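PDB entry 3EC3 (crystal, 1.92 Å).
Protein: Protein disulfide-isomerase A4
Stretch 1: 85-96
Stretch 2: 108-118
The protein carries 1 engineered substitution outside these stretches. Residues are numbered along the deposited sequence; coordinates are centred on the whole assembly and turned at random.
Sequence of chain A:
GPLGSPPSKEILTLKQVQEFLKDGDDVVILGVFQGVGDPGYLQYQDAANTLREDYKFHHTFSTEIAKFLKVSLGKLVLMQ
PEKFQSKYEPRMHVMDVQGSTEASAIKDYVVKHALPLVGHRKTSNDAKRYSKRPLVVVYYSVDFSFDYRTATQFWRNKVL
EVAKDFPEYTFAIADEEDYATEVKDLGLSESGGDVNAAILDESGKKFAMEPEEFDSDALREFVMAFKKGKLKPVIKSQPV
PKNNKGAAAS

Stretch 1 85-96: QSKYEPRMHVMD
Stretch 2 (108-118) DYVVKHALPLV

The contact pairs a strand with a helix running nearly antiparallel to it. Stretch 1 opens as loop, makes a type I beta turn from Ser-86 to Glu-89, passes through Pro-90 (phi/psi -66/152) and Arg-91 (-67/-24), and runs extended through His-93, Val-94 and Met-95 (phi -105 to -123, psi 126 to 134). Stretch 2 enters as helix, with phi/psi near -60/-47 from Asp-108 to Lys-112; His-113 has -103/11, and the chain runs on irregularly through Pro-116 (-74/166) and Leu-117 (-52/-45). The strand and helix axes lie 10.3 Å apart at closest approach, with their N-to-C directions at 169°. The register follows from this antiparallel course: CA of Met-95 is 7.8 Å from CA of Tyr-109, CA of His-93 is 7.4 Å from CA of His-113, and CA of Glu-89 is 7.6 Å from CA of Leu-117. Alternation along the strand sends His-93 and Met-95 toward the helix and Val-94 away; Tyr-109 and His-113, one helical turn apart, point back. In all, 435 Å² is buried, both sides summed.

Aromatic packing governs the strand-helix half. The rings of His-93 (chi1 -81°, m; chi2 97°) and His-113 (chi1 -70°, m; chi2 111°) form an offset stack, centroids 4.1 Å apart and planes at 23°, with CD2 of His-93 3.5 Å from CD2 of His-113. Within stretch 2, ND1 of His-113 makes a weak 3.4 Å hydrogen bond to the carbonyl O of Tyr-109, which also accepts the backbone N of His-113 at 2.9 Å.

Tyr-109 (chi1 -167°, t; chi2 -96°) lays its ring against selenomethionine Met-95. CB of Met-95 sits 3.7 Å from the centroid of the Tyr-109 ring and 8° off its normal, a CH-pi contact over the face. With chi1 and chi2 both t and chi3 p, the Met-95 chain carries SE to 3.5 Å from CB of Tyr-109, an apolar contact; SE also approaches the Tyr-109 ring obliquely, 4.2 Å from its centroid. The far end of the tyrosine reaches the strand backbone: OH of Tyr-109 is 3.4 Å from C of His-93 and 3.1 Å from N of Val-94, but the angle at that amide is too poor for a hydrogen bond.

Polar bonding governs the turn half, where Glu-89 (chi1 m, chi2 t, chi3 -94°) spans the gap. Its OE2 accepts the backbone N of Leu-117 at 2.8 Å and a nearly straight 174°, satisfying an amide in the irregular segment. Its OE1 accepts OG of Ser-86 (chi1 78°, p) at 2.6 Å and a water at 2.7 Å; that water accepts N of Val-118 at 3.0 Å. OG of Ser-86 in turn accepts N of Tyr-88 at 3.1 Å, bracing the turn that presents the carboxylate.

Apolar contact is lighter here: CB of Tyr-88 (chi1 m) lies 4.2 Å from CD1 of Leu-117, whose chi1 of -137° falls between wells.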

ATOM      1  N   GLN A  85       2.632   0.860  -8.388  1.00 15.32           N
ATOM      2  CA  GLN A  85       1.582   0.456  -9.357  1.00 15.59           C
ATOM      3  C   GLN A  85       1.916  -0.934  -9.879  1.00 16.16           C
ATOM      4  O   GLN A  85       3.056  -1.387  -9.740  1.00 15.88           O
ATOM      5  CB  GLN A  85       1.605   1.444 -10.543  1.00 17.19           C
ATOM      6  CG  GLN A  85       1.072   2.789 -10.085  1.00 18.71           C
ATOM      7  CD  GLN A  85       1.268   3.899 -11.096  1.00 26.64           C
ATOM      8  OE1 GLN A  85       1.838   3.700 -12.167  1.00 26.71           O
ATOM      9  NE2 GLN A  85       0.823   5.107 -10.720  1.00 26.67           N
ATOM     10  N   SER A  86       0.954  -1.611 -10.537  1.00 15.28           N
ATOM     11  CA  SER A  86       1.258  -2.924 -11.129  1.00 16.11           C
ATOM     12  C   SER A  86       0.284  -3.199 -12.247  1.00 15.00           C
ATOM     13  O   SER A  86      -0.772  -2.537 -12.343  1.00 15.61           O
ATOM     14  CB  SER A  86       1.183  -4.086 -10.123  1.00 15.58           C
ATOM     15  OG  SER A  86      -0.190  -4.450  -9.875  1.00 19.66           O
ATOM     16  N   LYS A  87       0.623  -4.187 -13.066  1.00 15.75           N
ATOM     17  CA  LYS A  87      -0.301  -4.611 -14.155  1.00 17.68           C
ATOM     18  C   LYS A  87      -1.643  -5.129 -13.654  1.00 17.15           C
ATOM     19  O   LYS A  87      -2.605  -5.245 -14.442  1.00 18.06           O
ATOM     20  CB  LYS A  87       0.342  -5.749 -14.970  1.00 18.36           C
ATOM     21  CG  LYS A  87       1.749  -5.540 -15.281  1.00 24.78           C
ATOM     22  CD  LYS A  87       2.344  -6.777 -15.999  1.00 29.40           C
ATOM     23  CE  LYS A  87       2.448  -8.017 -15.112  1.00 31.26           C
ATOM     24  NZ  LYS A  87       3.472  -8.954 -15.708  1.00 32.83           N
ATOM     25  N   TYR A  88      -1.721  -5.493 -12.384  1.00 17.25           N
ATOM     26  CA  TYR A  88      -2.970  -6.074 -11.838  1.00 18.16           C
ATOM     27  C   TYR A  88      -3.919  -5.122 -11.131  1.00 18.86           C
ATOM     28  O   TYR A  88      -5.007  -5.538 -10.677  1.00 18.43           O
ATOM     29  CB  TYR A  88      -2.620  -7.218 -10.902  1.00 19.35           C
ATOM     30  CG  TYR A  88      -1.749  -8.207 -11.610  1.00 21.15           C
ATOM     31  CD1 TYR A  88      -0.470  -8.469 -11.173  1.00 18.93           C
ATOM     32  CD2 TYR A  88      -2.209  -8.860 -12.770  1.00 22.76           C
ATOM     33  CE1 TYR A  88       0.334  -9.401 -11.852  1.00 21.95           C
ATOM     34  CE2 TYR A  88      -1.414  -9.755 -13.434  1.00 23.18           C
ATOM     35  CZ  TYR A  88      -0.161 -10.018 -12.977  1.00 23.04           C
ATOM     36  OH  TYR A  88       0.613 -10.942 -13.652  1.00 24.99           O
ATOM     37  N   GLU A  89      -3.546  -3.853 -11.053  1.00 17.38           N
ATOM     38  CA  GLU A  89      -4.302  -2.877 -10.280  1.00 16.64           C
ATOM     39  C   GLU A  89      -4.635  -1.680 -11.133  1.00 17.30           C
ATOM     40  O   GLU A  89      -3.791  -1.221 -11.900  1.00 17.17           O
ATOM     41  CB  GLU A  89      -3.455  -2.417  -9.047  1.00 16.57           C
ATOM     42  CG  GLU A  89      -3.053  -3.552  -8.112  1.00 18.42           C
ATOM     43  CD  GLU A  89      -1.882  -3.132  -7.225  1.00 16.56           C
ATOM     44  OE1 GLU A  89      -0.705  -3.406  -7.580  1.00 19.67           O
ATOM     45  OE2 GLU A  89      -2.157  -2.456  -6.203  1.00 18.11           O
ATOM     46  N   PRO A  90      -5.856  -1.132 -11.000  1.00 17.47           N
ATOM     47  CA  PRO A  90      -6.173   0.095 -11.755  1.00 18.59           C
ATOM     48  C   PRO A  90      -5.298   1.237 -11.248  1.00 19.40           C
ATOM     49  O   PRO A  90      -4.870   1.200 -10.067  1.00 18.89           O
ATOM     50  CB  PRO A  90      -7.658   0.349 -11.423  1.00 19.32           C
ATOM     51  CG  PRO A  90      -7.914  -0.419 -10.155  1.00 19.36           C
ATOM     52  CD  PRO A  90      -6.952  -1.564 -10.110  1.00 19.07           C
ATOM     53  N   ARG A  91      -4.992   2.227 -12.091  1.00 19.89           N
ATOM     54  CA  ARG A  91      -4.243   3.374 -11.633  1.00 22.43           C
ATOM     55  C   ARG A  91      -5.024   4.217 -10.639  1.00 22.56           C
ATOM     56  O   ARG A  91      -4.437   4.981  -9.863  1.00 22.01           O
ATOM     57  CB  ARG A  91      -3.815   4.249 -12.808  1.00 24.02           C
ATOM     58  CG  ARG A  91      -2.885   3.515 -13.777  1.00 26.90           C
ATOM     59  CD  ARG A  91      -1.474   3.811 -13.433  1.00 31.38           C
ATOM     60  NE  ARG A  91      -0.509   3.156 -14.309  1.00 35.05           N
ATOM     61  CZ  ARG A  91       0.136   3.761 -15.305  1.00 40.99           C
ATOM     62  NH1 ARG A  91      -0.092   5.050 -15.566  1.00 43.40           N
ATOM     63  NH2 ARG A  91       1.009   3.073 -16.053  1.00 43.26           N
HETATM   64  N   MSE A  92      -6.349   4.130 -10.692  1.00 22.69           N
HETATM   65  CA  MSE A  92      -7.134   4.877  -9.727  1.00 25.60           C
HETATM   66  C   MSE A  92      -8.292   4.093  -9.227  1.00 24.20           C
HETATM   67  O   MSE A  92      -8.899   3.320  -9.982  1.00 23.72           O
HETATM   68  CB  MSE A  92      -7.600   6.239 -10.274  1.00 25.39           C
HETATM   69  CG  MSE A  92      -7.891   6.352 -11.731  1.00 29.67           C
HETATM   70 SE   MSE A  92      -8.095   8.348 -11.992  0.70 36.54          SE
HETATM   71  CE  MSE A  92      -6.393   8.636 -12.786  1.00 36.44           C
ATOM     72  N   HIS A  93      -8.584   4.260  -7.946  1.00 21.79           N
ATOM     73  CA  HIS A  93      -9.860   3.810  -7.398  1.00 21.76           C
ATOM     74  C   HIS A  93     -10.707   5.049  -7.195  1.00 21.33           C
ATOM     75  O   HIS A  93     -10.251   5.981  -6.543  1.00 20.27           O
ATOM     76  CB  HIS A  93      -9.622   3.075  -6.097  1.00 22.10           C
ATOM     77  CG  HIS A  93      -9.193   1.647  -6.308  1.00 22.68           C
ATOM     78  ND1 HIS A  93      -7.879   1.258  -6.279  1.00 25.84           N
ATOM     79  CD2 HIS A  93      -9.911   0.527  -6.537  1.00 26.19           C
ATOM     80  CE1 HIS A  93      -7.796  -0.051  -6.461  1.00 26.67           C
ATOM     81  NE2 HIS A  93      -9.016  -0.521  -6.613  1.00 29.73           N
ATOM     82  N   VAL A  94     -11.927   5.053  -7.760  1.00 20.28           N
ATOM     83  CA  VAL A  94     -12.771   6.236  -7.799  1.00 20.66           C
ATOM     84  C   VAL A  94     -14.127   5.950  -7.138  1.00 22.23           C
ATOM     85  O   VAL A  94     -14.788   4.941  -7.477  1.00 22.18           O
ATOM     86  CB  VAL A  94     -12.980   6.712  -9.259  1.00 20.95           C
ATOM     87  CG1 VAL A  94     -13.852   7.954  -9.308  1.00 20.25           C
ATOM     88  CG2 VAL A  94     -11.617   7.021  -9.921  1.00 20.75           C
HETATM   89  N   MSE A  95     -14.509   6.790  -6.174  1.00 21.64           N
HETATM   90  CA  MSE A  95     -15.785   6.662  -5.466  1.00 24.01           C
HETATM   91  C   MSE A  95     -16.596   7.935  -5.662  1.00 23.15           C
HETATM   92  O   MSE A  95     -16.052   9.026  -5.560  1.00 20.68           O
HETATM   93  CB  MSE A  95     -15.571   6.444  -3.973  1.00 22.65           C
HETATM   94  CG  MSE A  95     -16.877   6.334  -3.178  1.00 27.36           C
HETATM   95 SE   MSE A  95     -16.479   6.187  -1.287  0.70 31.03          SE
HETATM   96  CE  MSE A  95     -15.699   7.701  -1.029  1.00 33.64           C
ATOM     97  N   ASP A  96     -17.885   7.781  -5.975  1.00 22.63           N
ATOM     98  CA  ASP A  96     -18.798   8.929  -6.056  1.00 24.12           C
ATOM     99  C   ASP A  96     -18.972   9.499  -4.675  1.00 23.20           C
ATOM    100  O   ASP A  96     -19.171   8.746  -3.727  1.00 22.33           O
ATOM    101  CB  ASP A  96     -20.202   8.523  -6.587  1.00 25.18           C
ATOM    102  CG  ASP A  96     -20.172   7.954  -8.008  1.00 30.76           C
ATOM    103  OD1 ASP A  96     -19.102   8.014  -8.670  1.00 37.60           O
ATOM    104  OD2 ASP A  96     -21.233   7.448  -8.484  1.00 37.70           O
ATOM    105  N   ASP A 108     -14.400   4.317   5.195  1.00 24.12           N
ATOM    106  CA  ASP A 108     -14.262   2.913   4.815  1.00 24.73           C
ATOM    107  C   ASP A 108     -13.520   2.688   3.495  1.00 23.67           C
ATOM    108  O   ASP A 108     -12.651   1.829   3.437  1.00 23.20           O
ATOM    109  CB  ASP A 108     -15.643   2.249   4.743  1.00 25.00           C
ATOM    110  CG  ASP A 108     -16.240   1.973   6.118  1.00 27.01           C
ATOM    111  OD1 ASP A 108     -15.612   2.271   7.162  1.00 26.68           O
ATOM    112  OD2 ASP A 108     -17.367   1.456   6.140  1.00 28.75           O
ATOM    113  N   TYR A 109     -13.874   3.439   2.442  1.00 23.49           N
ATOM    114  CA  TYR A 109     -13.265   3.268   1.103  1.00 22.55           C
ATOM    115  C   TYR A 109     -11.752   3.572   1.134  1.00 22.64           C
ATOM    116  O   TYR A 109     -10.941   2.870   0.490  1.00 23.00           O
ATOM    117  CB  TYR A 109     -13.946   4.198   0.102  1.00 22.52           C
ATOM    118  CG  TYR A 109     -13.657   3.934  -1.359  1.00 22.11           C
ATOM    119  CD1 TYR A 109     -12.672   4.639  -2.022  1.00 20.74           C
ATOM    120  CD2 TYR A 109     -14.399   2.995  -2.076  1.00 21.45           C
ATOM    121  CE1 TYR A 109     -12.418   4.429  -3.370  1.00 22.17           C
ATOM    122  CE2 TYR A 109     -14.158   2.767  -3.414  1.00 23.36           C
ATOM    123  CZ  TYR A 109     -13.158   3.494  -4.051  1.00 21.97           C
ATOM    124  OH  TYR A 109     -12.897   3.272  -5.376  1.00 23.44           O
ATOM    125  N   VAL A 110     -11.381   4.629   1.853  1.00 22.10           N
ATOM    126  CA  VAL A 110      -9.963   4.999   2.030  1.00 21.64           C
ATOM    127  C   VAL A 110      -9.208   3.870   2.729  1.00 22.14           C
ATOM    128  O   VAL A 110      -8.166   3.457   2.282  1.00 22.09           O
ATOM    129  CB  VAL A 110      -9.823   6.326   2.837  1.00 21.86           C
ATOM    130  CG1 VAL A 110      -8.378   6.564   3.198  1.00 21.19           C
ATOM    131  CG2 VAL A 110     -10.386   7.502   2.022  1.00 20.17           C
ATOM    132  N   VAL A 111      -9.753   3.352   3.830  1.00 23.37           N
ATOM    133  CA  VAL A 111      -9.061   2.270   4.553  1.00 23.98           C
ATOM    134  C   VAL A 111      -8.949   1.035   3.644  1.00 24.26           C
ATOM    135  O   VAL A 111      -7.861   0.503   3.465  1.00 25.56           O
ATOM    136  CB  VAL A 111      -9.708   1.963   5.946  1.00 24.34           C
ATOM    137  CG1 VAL A 111      -9.054   0.727   6.622  1.00 25.87           C
ATOM    138  CG2 VAL A 111      -9.587   3.187   6.877  1.00 23.32           C
ATOM    139  N   LYS A 112     -10.051   0.660   3.020  1.00 24.59           N
ATOM    140  CA  LYS A 112     -10.096  -0.465   2.109  1.00 25.05           C
ATOM    141  C   LYS A 112      -9.022  -0.378   1.038  1.00 25.11           C
ATOM    142  O   LYS A 112      -8.286  -1.354   0.817  1.00 25.46           O
ATOM    143  CB  LYS A 112     -11.487  -0.575   1.469  1.00 24.65           C
ATOM    144  CG  LYS A 112     -11.594  -1.700   0.430  1.00 27.63           C
ATOM    145  CD  LYS A 112     -13.020  -2.008   0.084  1.00 28.37           C
ATOM    146  CE  LYS A 112     -13.109  -3.087  -0.994  1.00 30.64           C
ATOM    147  NZ  LYS A 112     -14.538  -3.237  -1.470  1.00 33.09           N
ATOM    148  N   HIS A 113      -8.909   0.785   0.389  1.00 24.08           N
ATOM    149  CA  HIS A 113      -8.059   0.942  -0.792  1.00 24.20           C
ATOM    150  C   HIS A 113      -6.710   1.636  -0.622  1.00 24.15           C
ATOM    151  O   HIS A 113      -6.029   1.909  -1.591  1.00 24.30           O
ATOM    152  CB  HIS A 113      -8.837   1.627  -1.926  1.00 23.94           C
ATOM    153  CG  HIS A 113      -9.897   0.753  -2.503  1.00 26.35           C
ATOM    154  ND1 HIS A 113     -11.241   1.005  -2.346  1.00 27.65           N
ATOM    155  CD2 HIS A 113      -9.807  -0.421  -3.175  1.00 27.63           C
ATOM    156  CE1 HIS A 113     -11.937   0.041  -2.923  1.00 25.11           C
ATOM    157  NE2 HIS A 113     -11.089  -0.829  -3.440  1.00 26.37           N
ATOM    158  N   ALA A 114      -6.284   1.853   0.603  1.00 23.63           N
ATOM    159  CA  ALA A 114      -5.050   2.591   0.786  1.00 22.60           C
ATOM    160  C   ALA A 114      -3.784   1.765   0.583  1.00 21.02           C
ATOM    161  O   ALA A 114      -2.723   2.360   0.448  1.00 20.63           O
ATOM    162  CB  ALA A 114      -5.023   3.241   2.151  1.00 23.14           C
ATOM    163  N   LEU A 115      -3.861   0.428   0.610  1.00 18.33           N
ATOM    164  CA  LEU A 115      -2.639  -0.322   0.451  1.00 18.63           C
ATOM    165  C   LEU A 115      -2.523  -0.825  -0.987  1.00 17.03           C
ATOM    166  O   LEU A 115      -3.501  -1.333  -1.516  1.00 16.39           O
ATOM    167  CB  LEU A 115      -2.562  -1.552   1.391  1.00 21.40           C
ATOM    168  CG  LEU A 115      -2.156  -1.417   2.861  1.00 21.86           C
ATOM    169  CD1 LEU A 115      -2.121  -2.822   3.411  1.00 26.31           C
ATOM    170  CD2 LEU A 115      -0.821  -0.730   3.015  1.00 22.90           C
ATOM    171  N   PRO A 116      -1.322  -0.769  -1.559  1.00 16.97           N
ATOM    172  CA  PRO A 116      -1.175  -1.447  -2.839  1.00 15.77           C
ATOM    173  C   PRO A 116      -1.123  -2.969  -2.679  1.00 16.30           C
ATOM    174  O   PRO A 116      -0.954  -3.486  -1.560  1.00 15.69           O
ATOM    175  CB  PRO A 116       0.161  -0.964  -3.344  1.00 16.03           C
ATOM    176  CG  PRO A 116       0.948  -0.522  -2.246  1.00 17.35           C
ATOM    177  CD  PRO A 116      -0.078  -0.116  -1.136  1.00 16.50           C
ATOM    178  N   LEU A 117      -1.288  -3.683  -3.788  1.00 14.73           N
ATOM    179  CA  LEU A 117      -1.118  -5.125  -3.780  1.00 15.48           C
ATOM    180  C   LEU A 117       0.220  -5.523  -3.174  1.00 15.36           C
ATOM    181  O   LEU A 117       0.280  -6.442  -2.352  1.00 15.45           O
ATOM    182  CB  LEU A 117      -1.096  -5.628  -5.226  1.00 16.52           C
ATOM    183  CG  LEU A 117      -1.849  -6.878  -5.608  1.00 22.03           C
ATOM    184  CD1 LEU A 117      -1.351  -7.499  -6.895  1.00 20.24           C
ATOM    185  CD2 LEU A 117      -2.217  -7.879  -4.455  1.00 21.53           C
ATOM    186  N   VAL A 118       1.295  -4.850  -3.560  1.00 14.17           N
ATOM    187  CA  VAL A 118       2.602  -5.059  -2.867  1.00 14.71           C
ATOM    188  C   VAL A 118       3.286  -3.731  -2.592  1.00 15.74           C
ATOM    189  O   VAL A 118       3.917  -3.137  -3.481  1.00 15.58           O
ATOM    190  CB  VAL A 118       3.572  -6.004  -3.620  1.00 15.25           C
ATOM    191  CG1 VAL A 118       4.881  -6.194  -2.788  1.00 15.46           C
ATOM    192  CG2 VAL A 118       2.960  -7.365  -3.836  1.00 13.23           C
TER
HETATM  193  O   HOH W   1       1.415  -2.982  -5.958  1.00 18.11           O